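Local coordinates for protein citrinin polyketide synthase (Monascus purpureus, PDB 5MPT) that builds the polyketide precursor of the mycotoxin citrinin from malonyl units, the chain here being its C-methyltransferase (CMeT) domain with bound S-adenosyl-L-homocysteine, at residues L76-V79 and P80-P83; E98-L101 and I102-N105; P133-A136 and A137-K140; T317-P321 and W322-I326. All coordinates share one frame; numbering follows the deposited sequence.

Contact 1: L76-V79 and P80-P83; sequences LERV and PYLP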
loop_
_atom_site.group_PDB
_atom_site.type_symbol
_atom_site.label_atom_id
_atom_site.label_comp_id
_atom_site.label_asym_id
_atom_site.label_seq_id
_atom_site.Cartn_x
_atom_site.Cartn_y
_atom_site.Cartn_z
ATOM N N LEU A 76 6.266 8.626 -32.925
ATOM C CA LEU A 76 6.512 9.531 -31.814
ATOM C C LEU A 76 7.869 9.217 -31.211
ATOM O O LEU A 76 8.200 8.048 -30.976
ATOM C CB LEU A 76 5.425 9.395 -30.730
ATOM C CG LEU A 76 3.972 9.610 -31.157
ATOM C CD1 LEU A 76 3.011 9.342 -30.002
ATOM C CD2 LEU A 76 3.797 11.001 -31.652
ATOM N N GLU A 77 8.654 10.262 -30.958
ATOM C CA GLU A 77 9.924 10.077 -30.282
ATOM C C GLU A 77 9.710 9.917 -28.783
ATOM O O GLU A 77 8.747 10.435 -28.209
ATOM C CB GLU A 77 10.855 11.257 -30.565
ATOM C CG GLU A 77 11.180 11.420 -32.049
ATOM C CD GLU A 77 11.854 10.184 -32.626
ATOM O OE1 GLU A 77 12.875 9.753 -32.051
ATOM O OE2 GLU A 77 11.357 9.631 -33.633
ATOM N N ARG A 78 10.593 9.151 -28.156
ATOM C CA ARG A 78 10.538 9.000 -26.714
ATOM C C ARG A 78 10.762 10.352 -26.054
ATOM O O ARG A 78 11.596 11.143 -26.500
ATOM C CB ARG A 78 11.596 7.991 -26.251
ATOM C CG ARG A 78 11.264 7.254 -24.996
ATOM C CD ARG A 78 12.113 5.996 -24.838
ATOM N NE ARG A 78 11.725 5.244 -23.641
ATOM C CZ ARG A 78 10.722 4.370 -23.582
ATOM N NH1 ARG A 78 10.451 3.752 -22.436
ATOM N NH2 ARG A 78 9.988 4.107 -24.658
ATOM N N VAL A 79 10.041 10.612 -24.970
ATOM C CA VAL A 79 10.231 11.854 -24.227
ATOM C C VAL A 79 11.510 11.774 -23.396
ATOM O O VAL A 79 11.969 10.670 -23.087
ATOM C CB VAL A 79 9.021 12.166 -23.339
ATOM C CG1 VAL A 79 7.811 12.482 -24.230
ATOM C CG2 VAL A 79 8.717 11.039 -22.413
ATOM N N PRO A 80 12.113 12.905 -23.031
ATOM C CA PRO A 80 13.277 12.878 -22.138
ATOM C C PRO A 80 12.901 12.588 -20.696
ATOM O O PRO A 80 11.814 12.943 -20.230
ATOM C CB PRO A 80 13.849 14.292 -22.271
ATOM C CG PRO A 80 12.676 15.135 -22.695
ATOM C CD PRO A 80 11.859 14.257 -23.570
ATOM N N TYR A 81 13.839 11.964 -19.985
ATOM C CA TYR A 81 13.638 11.674 -18.572
ATOM C C TYR A 81 14.941 11.144 -18.012
ATOM O O TYR A 81 15.826 10.698 -18.756
ATOM C CB TYR A 81 12.493 10.670 -18.335
ATOM C CG TYR A 81 12.623 9.376 -19.100
ATOM C CD1 TYR A 81 13.393 8.335 -18.616
ATOM C CD2 TYR A 81 11.929 9.182 -20.276
ATOM C CE1 TYR A 81 13.510 7.146 -19.327
ATOM C CE2 TYR A 81 12.038 8.007 -20.990
ATOM C CZ TYR A 81 12.830 6.994 -20.511
ATOM O OH TYR A 81 12.905 5.835 -21.247
ATOM N N LEU A 82 15.047 11.229 -16.691
ATOM C CA LEU A 82 16.240 10.782 -15.985
ATOM C C LEU A 82 16.393 9.271 -16.103
ATOM O O LEU A 82 15.400 8.549 -16.067
ATOM C CB LEU A 82 16.164 11.152 -14.514
ATOM C CG LEU A 82 16.330 12.612 -14.112
ATOM C CD1 LEU A 82 15.911 12.789 -12.662
ATOM C CD2 LEU A 82 17.762 13.089 -14.314
ATOM N N PRO A 83 17.618 8.763 -16.231
ATOM C CA PRO A 83 17.789 7.306 -16.332
ATOM C C PRO A 83 17.111 6.516 -15.230
ATOM O O PRO A 83 16.659 5.402 -15.498
ATOM C CB PRO A 83 19.315 7.128 -16.290
ATOM C CG PRO A 83 19.883 8.538 -16.268
ATOM C CD PRO A 83 18.833 9.457 -16.685
#
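The guanidinium of R78 and the phenol ring of Y81 meet edge to edge: the hydroxyl of Y81 lies in the guanidinium plane, and NE of R78 lies close to the plane of the phenol ring. The two planes are nevertheless turned 70° against each other. The link is a short hydrogen bond from R78 NE to Y81 OH at 2.7 Å, nearly straight at 169°. R78 reaches the hydroxyl by running extended from CG to NE, while Y81 holds its ring between its own backbone N and carbonyl carbon (chi1 54°), which turns the ring back toward V79 and R78. There the ring passes the carbonyl of V79 obliquely, with Y81 CD2 3.2 Å from V79 O. The V79 side chain touches the same ring atom more loosely, V79 CG2 to Y81 CD2 at 4.3 Å. The Y81 hydroxyl has a second hydrogen-bond partner in E86, at the start of the next helix, so it joins arginine and glutamate. V79 N is bonded to the hydroxyl of Y93, and V79 and Y81 both rest on M89. This is an extended, proline-containing connection between strand 75-76 and helix 86-98, laid along that helix within the helix-turn-helix family region of this chain.

Contact 2: E98-L101 and I102-N105; sequences EARL and IDIN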
loop_
_atom_site.group_PDB
_atom_site.type_symbol
_atom_site.label_atom_id
_atom_site.label_comp_id
_atom_site.label_asym_id
_atom_site.label_seq_id
_atom_site.Cartn_x
_atom_site.Cartn_y
_atom_site.Cartn_z
ATOM N N GLU A 98 -2.439 1.095 -23.098
ATOM C CA GLU A 98 -3.704 0.541 -22.627
ATOM C C GLU A 98 -4.861 1.497 -22.885
ATOM O O GLU A 98 -5.987 1.049 -23.121
ATOM C CB GLU A 98 -3.622 0.197 -21.136
ATOM C CG GLU A 98 -2.768 -1.027 -20.822
ATOM C CD GLU A 98 -2.537 -1.207 -19.324
ATOM O OE1 GLU A 98 -1.561 -1.891 -18.942
ATOM O OE2 GLU A 98 -3.326 -0.649 -18.529
ATOM N N ALA A 99 -4.610 2.803 -22.827
ATOM C CA ALA A 99 -5.609 3.814 -23.129
ATOM C C ALA A 99 -5.824 3.968 -24.624
ATOM O O ALA A 99 -6.660 4.780 -25.036
ATOM C CB ALA A 99 -5.193 5.159 -22.531
ATOM N N ARG A 100 -5.072 3.215 -25.430
ATOM C CA ARG A 100 -5.231 3.163 -26.880
ATOM C C ARG A 100 -4.884 4.490 -27.550
ATOM O O ARG A 100 -5.385 4.793 -28.631
ATOM C CB ARG A 100 -6.643 2.710 -27.261
ATOM C CG ARG A 100 -7.005 1.324 -26.709
ATOM C CD ARG A 100 -5.970 0.243 -27.063
ATOM N NE ARG A 100 -5.714 0.136 -28.506
ATOM C CZ ARG A 100 -4.538 0.327 -29.105
ATOM N NH1 ARG A 100 -3.445 0.636 -28.412
ATOM N NH2 ARG A 100 -4.447 0.193 -30.424
ATOM N N LEU A 101 -4.003 5.278 -26.933
ATOM C CA LEU A 101 -3.506 6.476 -27.591
ATOM C C LEU A 101 -2.276 6.192 -28.425
ATOM O O LEU A 101 -2.030 6.896 -29.415
ATOM C CB LEU A 101 -3.171 7.559 -26.563
ATOM C CG LEU A 101 -4.365 8.063 -25.760
ATOM C CD1 LEU A 101 -3.873 9.007 -24.678
ATOM C CD2 LEU A 101 -5.376 8.763 -26.688
ATOM N N ILE A 102 -1.482 5.195 -28.034
ATOM C CA ILE A 102 -0.306 4.800 -28.792
ATOM C C ILE A 102 -0.351 3.299 -29.023
ATOM O O ILE A 102 -1.035 2.554 -28.316
ATOM C CB ILE A 102 1.022 5.185 -28.098
ATOM C CG1 ILE A 102 1.161 4.466 -26.735
ATOM C CG2 ILE A 102 1.123 6.701 -27.965
ATOM C CD1 ILE A 102 2.500 4.694 -26.052
ATOM N N ASP A 103 0.372 2.879 -30.055
ATOM C CA ASP A 103 0.773 1.500 -30.259
ATOM C C ASP A 103 2.282 1.434 -30.093
ATOM O O ASP A 103 3.015 2.306 -30.582
ATOM C CB ASP A 103 0.375 0.984 -31.648
ATOM C CG ASP A 103 -1.138 0.957 -31.858
ATOM O OD1 ASP A 103 -1.867 0.312 -31.051
ATOM O OD2 ASP A 103 -1.595 1.587 -32.841
ATOM N N ILE A 104 2.735 0.416 -29.381
ATOM C CA ILE A 104 4.153 0.184 -29.159
ATOM C C ILE A 104 4.559 -1.032 -29.975
ATOM O O ILE A 104 3.811 -2.014 -30.060
ATOM C CB ILE A 104 4.458 -0.014 -27.660
ATOM C CG1 ILE A 104 4.079 1.249 -26.883
ATOM C CG2 ILE A 104 5.924 -0.329 -27.448
ATOM C CD1 ILE A 104 4.109 1.093 -25.388
ATOM N N ASN A 105 5.738 -0.957 -30.589
ATOM C CA ASN A 105 6.323 -2.097 -31.297
ATOM C C ASN A 105 7.812 -2.097 -30.968
ATOM O O ASN A 105 8.625 -1.534 -31.708
ATOM C CB ASN A 105 6.073 -2.021 -32.791
ATOM C CG ASN A 105 6.707 -3.170 -33.533
ATOM O OD1 ASN A 105 7.033 -4.201 -32.942
ATOM N ND2 ASN A 105 6.892 -3.002 -34.836
#
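OD1 of D103 is gripped by both terminal nitrogens of R100. The stronger bond comes from NH2, 2.7 Å from D103 OD1 with an N-H...O angle of 156°; it uses the syn lone pair of the oxygen and lies close to the guanidinium plane. NH1 makes a weaker, more bent bond to the same OD1 at 3.1 Å. The salt bridge is therefore a fork closing on one oxygen, with the guanidinium and carboxylate planes 41° apart. NH1 also reaches the main chain ahead, making a weak and strongly bent bond to O of I102 at 3.1 Å. A further bond, to the carbonyl O of E97 in the last turn of the helix, completes the setting of NH1, so this nitrogen spans helix end and strand start. The arginine gets there by folding up: it is bent at both chi2 and chi3, turning the guanidinium back toward D103 although CB sets out away from the strand. On the apolar side L101 and I102 are buried, and I102 N is buried without a partner. I102 lies against Y93 and L96 of helix 86-98, whereas L101 meets L96 together with V53 and V57 of helix 40-62. R100 itself has positive phi (66°) and is the first residue to leave the helical conformation. Two bonds back into the last turn make this a Schellman motif, which ends helix 86-98 and turns the chain into strand 102-105, an outer strand of the small antiparallel sheet in the helix-turn-helix family region.

Contact 3: P133-A136 and A137-K140; sequences PLHA and AEHK. With EDO (1,2-ethanediol), chain C.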
loop_
_atom_site.group_PDB
_atom_site.type_symbol
_atom_site.label_atom_id
_atom_site.label_comp_id
_atom_site.label_asym_id
_atom_site.label_seq_id
_atom_site.Cartn_x
_atom_site.Cartn_y
_atom_site.Cartn_z
ATOM N N PRO A 133 -16.543 11.907 -3.395
ATOM C CA PRO A 133 -15.813 12.587 -2.309
ATOM C C PRO A 133 -15.120 11.652 -1.323
ATOM O O PRO A 133 -14.148 12.063 -0.684
ATOM C CB PRO A 133 -16.905 13.421 -1.624
ATOM C CG PRO A 133 -18.200 12.698 -1.945
ATOM C CD PRO A 133 -18.008 12.160 -3.334
ATOM N N LEU A 134 -15.607 10.429 -1.131
ATOM C CA LEU A 134 -14.944 9.556 -0.179
ATOM C C LEU A 134 -13.572 9.134 -0.673
ATOM O O LEU A 134 -12.713 8.785 0.144
ATOM C CB LEU A 134 -15.789 8.319 0.093
ATOM C CG LEU A 134 -17.186 8.611 0.614
ATOM C CD1 LEU A 134 -17.877 7.304 0.772
ATOM C CD2 LEU A 134 -17.135 9.342 1.942
ATOM N N HIS A 135 -13.347 9.181 -1.991
ATOM C CA HIS A 135 -12.077 8.784 -2.582
ATOM C C HIS A 135 -11.272 9.988 -3.001
ATOM O O HIS A 135 -10.368 9.863 -3.831
ATOM C CB HIS A 135 -12.322 7.843 -3.767
ATOM C CG HIS A 135 -13.361 6.809 -3.488
ATOM N ND1 HIS A 135 -13.122 5.758 -2.634
ATOM C CD2 HIS A 135 -14.655 6.696 -3.883
ATOM C CE1 HIS A 135 -14.216 5.022 -2.528
ATOM N NE2 HIS A 135 -15.168 5.578 -3.271
ATOM N N ALA A 136 -11.531 11.141 -2.382
ATOM C CA ALA A 136 -10.911 12.376 -2.828
ATOM C C ALA A 136 -9.402 12.341 -2.689
ATOM O O ALA A 136 -8.695 12.890 -3.550
ATOM C CB ALA A 136 -11.478 13.570 -2.057
ATOM N N ALA A 137 -8.884 11.748 -1.613
ATOM C CA ALA A 137 -7.482 11.950 -1.272
ATOM C C ALA A 137 -6.555 11.471 -2.385
ATOM O O ALA A 137 -5.605 12.165 -2.728
ATOM C CB ALA A 137 -7.152 11.259 0.060
ATOM N N GLU A 138 -6.787 10.273 -2.934
ATOM C CA GLU A 138 -5.882 9.750 -3.950
ATOM C C GLU A 138 -6.023 10.491 -5.260
ATOM O O GLU A 138 -5.084 10.509 -6.066
ATOM C CB GLU A 138 -6.119 8.269 -4.205
ATOM C CG GLU A 138 -7.528 7.894 -4.597
ATOM C CD GLU A 138 -8.304 7.338 -3.433
ATOM O OE1 GLU A 138 -8.234 7.964 -2.344
ATOM O OE2 GLU A 138 -8.981 6.318 -3.647
ATOM N N HIS A 139 -7.178 11.091 -5.494
ATOM C CA HIS A 139 -7.362 11.887 -6.707
ATOM C C HIS A 139 -6.655 13.228 -6.595
ATOM O O HIS A 139 -6.042 13.697 -7.567
ATOM C CB HIS A 139 -8.863 12.021 -6.950
ATOM C CG HIS A 139 -9.507 10.700 -7.163
ATOM N ND1 HIS A 139 -10.807 10.419 -6.790
ATOM C CD2 HIS A 139 -8.997 9.546 -7.651
ATOM C CE1 HIS A 139 -11.077 9.162 -7.088
ATOM N NE2 HIS A 139 -9.991 8.602 -7.590
ATOM N N LYS A 140 -6.710 13.848 -5.416
ATOM C CA LYS A 140 -5.921 15.046 -5.183
ATOM C C LYS A 140 -4.434 14.736 -5.299
ATOM O O LYS A 140 -3.678 15.524 -5.891
ATOM C CB LYS A 140 -6.230 15.629 -3.807
ATOM C CG LYS A 140 -7.654 16.096 -3.585
ATOM C CD LYS A 140 -7.779 16.711 -2.189
ATOM C CE LYS A 140 -9.187 17.152 -1.855
ATOM N NZ LYS A 140 -9.335 17.324 -0.368
HETATM C C1 EDO C . -19.633 4.288 -2.987
HETATM O O1 EDO C . -20.027 3.502 -4.112
HETATM C C2 EDO C . -18.771 5.445 -3.466
HETATM O O2 EDO C . -17.879 4.974 -4.491
HETATM O O HOH W 1 -10.042 9.989 0.525
HETATM O O HOH W 2 -10.551 5.020 -1.708
#
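The carbonyl oxygen of H135 sits over one face of the H139 imidazole, 3.0 Å above its plane and offset toward the rim. Its closest ring atom is H139 ND1, but the angle is too poor for a hydrogen bond, so this is a carbonyl laid on a ring. The setting is the first turn of helix 136-146, which follows a short 3-10 segment, P133-L134, after helix 121-131. The helical pattern begins with K140 N to A136 O at 2.9 Å and 168°; H139 N adds a weak bond to the same oxygen. One water continues the pattern at the helix start, donating to L134 O and accepting from A137 N. A second water joins the side chains of H135 and E138: it lies in the plane of the H135 ring beside ND1, 2.8 Å away, and donates to OE2 of E138. The carboxylate comes back toward H135 because E138 holds CG between its backbone N and carbonyl carbon (chi1 56°) and bends again at chi2. Its oxygens are also bonded outside the turn, OE1 to S180 and OE2 to Y40, which in addition meets the H135 ring edge-to-face. E138 thus ties the helix start to helix 40-62 and, through S180, to the loop after helix 167-178; active-site Y177 of that helix lies about 9 Å from A137, side chain to side chain. Elsewhere on the H135 ring edge, NE2 donates in plane to O2 of a 1,2-ethanediol, probably from the crystallisation liquor, at 3.0 Å.

Contact 4: T317-P321 and W322-I326; sequences TEQVP and WVDFI. With EDO (1,2-ethanediol), chain D.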
loop_
_atom_site.group_PDB
_atom_site.type_symbol
_atom_site.label_atom_id
_atom_site.label_comp_id
_atom_site.label_asym_id
_atom_site.label_seq_id
_atom_site.Cartn_x
_atom_site.Cartn_y
_atom_site.Cartn_z
ATOM N N THR A 317 -2.154 -6.327 -3.841
ATOM C CA THR A 317 -1.811 -7.545 -4.555
ATOM C C THR A 317 -2.041 -7.416 -6.057
ATOM O O THR A 317 -1.617 -8.291 -6.813
ATOM C CB THR A 317 -2.620 -8.712 -3.959
ATOM O OG1 THR A 317 -3.983 -8.294 -3.766
ATOM C CG2 THR A 317 -2.036 -9.117 -2.628
ATOM N N GLU A 318 -2.720 -6.352 -6.493
ATOM C CA GLU A 318 -2.912 -6.029 -7.897
ATOM C C GLU A 318 -2.537 -4.571 -8.129
ATOM O O GLU A 318 -2.817 -3.704 -7.291
ATOM C CB GLU A 318 -4.367 -6.306 -8.263
ATOM C CG GLU A 318 -4.702 -6.385 -9.721
ATOM C CD GLU A 318 -6.119 -6.894 -9.908
ATOM O OE1 GLU A 318 -7.010 -6.061 -10.184
ATOM O OE2 GLU A 318 -6.340 -8.117 -9.736
ATOM N N GLN A 319 -1.902 -4.291 -9.268
ATOM C CA GLN A 319 -1.558 -2.913 -9.585
ATOM C C GLN A 319 -2.806 -2.102 -9.913
ATOM O O GLN A 319 -3.795 -2.618 -10.444
ATOM C CB GLN A 319 -0.570 -2.853 -10.760
ATOM C CG GLN A 319 0.816 -3.369 -10.431
ATOM C CD GLN A 319 1.670 -3.535 -11.664
ATOM O OE1 GLN A 319 2.070 -4.647 -11.998
ATOM N NE2 GLN A 319 1.960 -2.426 -12.352
ATOM N N VAL A 320 -2.754 -0.822 -9.548
ATOM C CA VAL A 320 -3.809 0.165 -9.769
ATOM C C VAL A 320 -3.125 1.338 -10.460
ATOM O O VAL A 320 -2.077 1.794 -9.971
ATOM C CB VAL A 320 -4.449 0.608 -8.453
ATOM C CG1 VAL A 320 -5.371 1.810 -8.659
ATOM C CG2 VAL A 320 -5.246 -0.553 -7.861
ATOM N N PRO A 321 -3.648 1.865 -11.577
ATOM C CA PRO A 321 -2.844 2.867 -12.310
ATOM C C PRO A 321 -2.471 4.099 -11.491
ATOM O O PRO A 321 -1.302 4.518 -11.555
ATOM C CB PRO A 321 -3.724 3.193 -13.525
ATOM C CG PRO A 321 -4.449 1.939 -13.774
ATOM C CD PRO A 321 -4.751 1.372 -12.421
ATOM N N TRP A 322 -3.399 4.702 -10.730
ATOM C CA TRP A 322 -3.016 5.914 -10.006
ATOM C C TRP A 322 -1.927 5.648 -8.977
ATOM O O TRP A 322 -1.121 6.543 -8.695
ATOM C CB TRP A 322 -4.202 6.592 -9.335
ATOM C CG TRP A 322 -4.825 5.907 -8.100
ATOM C CD1 TRP A 322 -5.951 5.145 -8.071
ATOM C CD2 TRP A 322 -4.322 5.930 -6.745
ATOM N NE1 TRP A 322 -6.185 4.702 -6.791
ATOM C CE2 TRP A 322 -5.203 5.173 -5.964
ATOM C CE3 TRP A 322 -3.226 6.531 -6.125
ATOM C CZ2 TRP A 322 -5.026 5.012 -4.615
ATOM C CZ3 TRP A 322 -3.053 6.365 -4.797
ATOM C CH2 TRP A 322 -3.945 5.616 -4.042
ATOM N N VAL A 323 -1.886 4.445 -8.403
ATOM C CA VAL A 323 -0.829 4.110 -7.449
ATOM C C VAL A 323 0.529 4.084 -8.146
ATOM O O VAL A 323 1.500 4.711 -7.693
ATOM C CB VAL A 323 -1.138 2.761 -6.769
ATOM C CG1 VAL A 323 -0.013 2.347 -5.823
ATOM C CG2 VAL A 323 -2.497 2.834 -6.046
ATOM N N ASP A 324 0.634 3.327 -9.238
ATOM C CA ASP A 324 1.864 3.356 -10.027
ATOM C C ASP A 324 2.214 4.766 -10.479
ATOM O O ASP A 324 3.380 5.163 -10.466
ATOM C CB ASP A 324 1.739 2.443 -11.239
ATOM C CG ASP A 324 1.995 1.005 -10.888
ATOM O OD1 ASP A 324 3.013 0.776 -10.213
ATOM O OD2 ASP A 324 1.201 0.125 -11.284
ATOM N N PHE A 325 1.225 5.526 -10.927
ATOM C CA PHE A 325 1.490 6.834 -11.519
ATOM C C PHE A 325 2.159 7.767 -10.523
ATOM O O PHE A 325 3.040 8.557 -10.886
ATOM C CB PHE A 325 0.179 7.431 -12.003
ATOM C CG PHE A 325 0.309 8.795 -12.621
ATOM C CD1 PHE A 325 1.091 8.999 -13.746
ATOM C CD2 PHE A 325 -0.355 9.889 -12.081
ATOM C CE1 PHE A 325 1.189 10.252 -14.312
ATOM C CE2 PHE A 325 -0.261 11.145 -12.657
ATOM C CZ PHE A 325 0.547 11.323 -13.751
ATOM N N ILE A 326 1.753 7.688 -9.258
ATOM C CA ILE A 326 2.299 8.544 -8.211
ATOM C C ILE A 326 3.540 7.936 -7.603
ATOM O O ILE A 326 4.590 8.571 -7.544
ATOM C CB ILE A 326 1.276 8.774 -7.097
ATOM C CG1 ILE A 326 0.033 9.435 -7.679
ATOM C CG2 ILE A 326 1.894 9.599 -5.958
ATOM C CD1 ILE A 326 -1.155 9.478 -6.752
HETATM C C1 EDO D . 2.237 -6.934 -9.390
HETATM O O1 EDO D . 2.969 -8.155 -9.516
HETATM C C2 EDO D . 0.944 -7.257 -8.656
HETATM O O2 EDO D . 0.428 -8.482 -9.191
HETATM O O HOH W 3 0.007 -0.242 -8.452
#
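Among the side-chain polar bonds, Q319 NE2 donates to OD2 of D324 at 2.9 Å, almost straight at 171°. D324 OD2 lies near the amide plane of Q319, yet the donor meets the oxygen on its syn side, 33° out of the carboxylate plane; amide and carboxylate stand nearly perpendicular. A water accepts from V320 N and donates weakly to the same OD2. H342 and W333 hold OD1, so the buried carboxylate has several donors. Backbone bonds start the helix at the N-cap residue V320: D324 N reaches V320 O at 3.2 Å, V323 N adds a weak bond to that oxygen, and F325 N follows with P321 O at 2.8 Å. Apolar packing gathers on W322, whose indole comes alongside V320 with V320 CG1 3.4 Å from W322 CD1. CG2 of V323 sits over the centre of one indole face, 3.4 Å above the plane. The W322 side chain is about 7 Å from that of active-site Y177. The turn follows strand 309-316 of the seven-stranded mixed sheet of the Rossmann-like methyltransferase fold. W322 and I326 face helix 136-146, with W322 NE1 bonded to Y40; P321, W322 and F325 touch helix 40-62, and Q319, D324 and F325 helix 86-98.

Overall arrangement
Along the chain the four contacts follow one another without overlap. Contacts 1 and 2 flank helix 86-98 and belong to the helix-turn-helix family region; their centres are 16 Å apart, and the side chains of L76 and I102, from the two outer strands of the small sheet, pack on each other although strand 108-111 lies between those strands. Contacts 3 and 4, centres 15 Å apart, touch through E138 and W322, so the start of helix 136-146 meets helix 321-327, which follows strand 309-316. Contact 4 also leans on helices 40-62 and 86-98, and its nearest atoms are about 6 Å from contact 2. It therefore joins the helical part to the methyltransferase sheet, near active-site Y177 and H289, whereas contacts 1 and 2 lie far away.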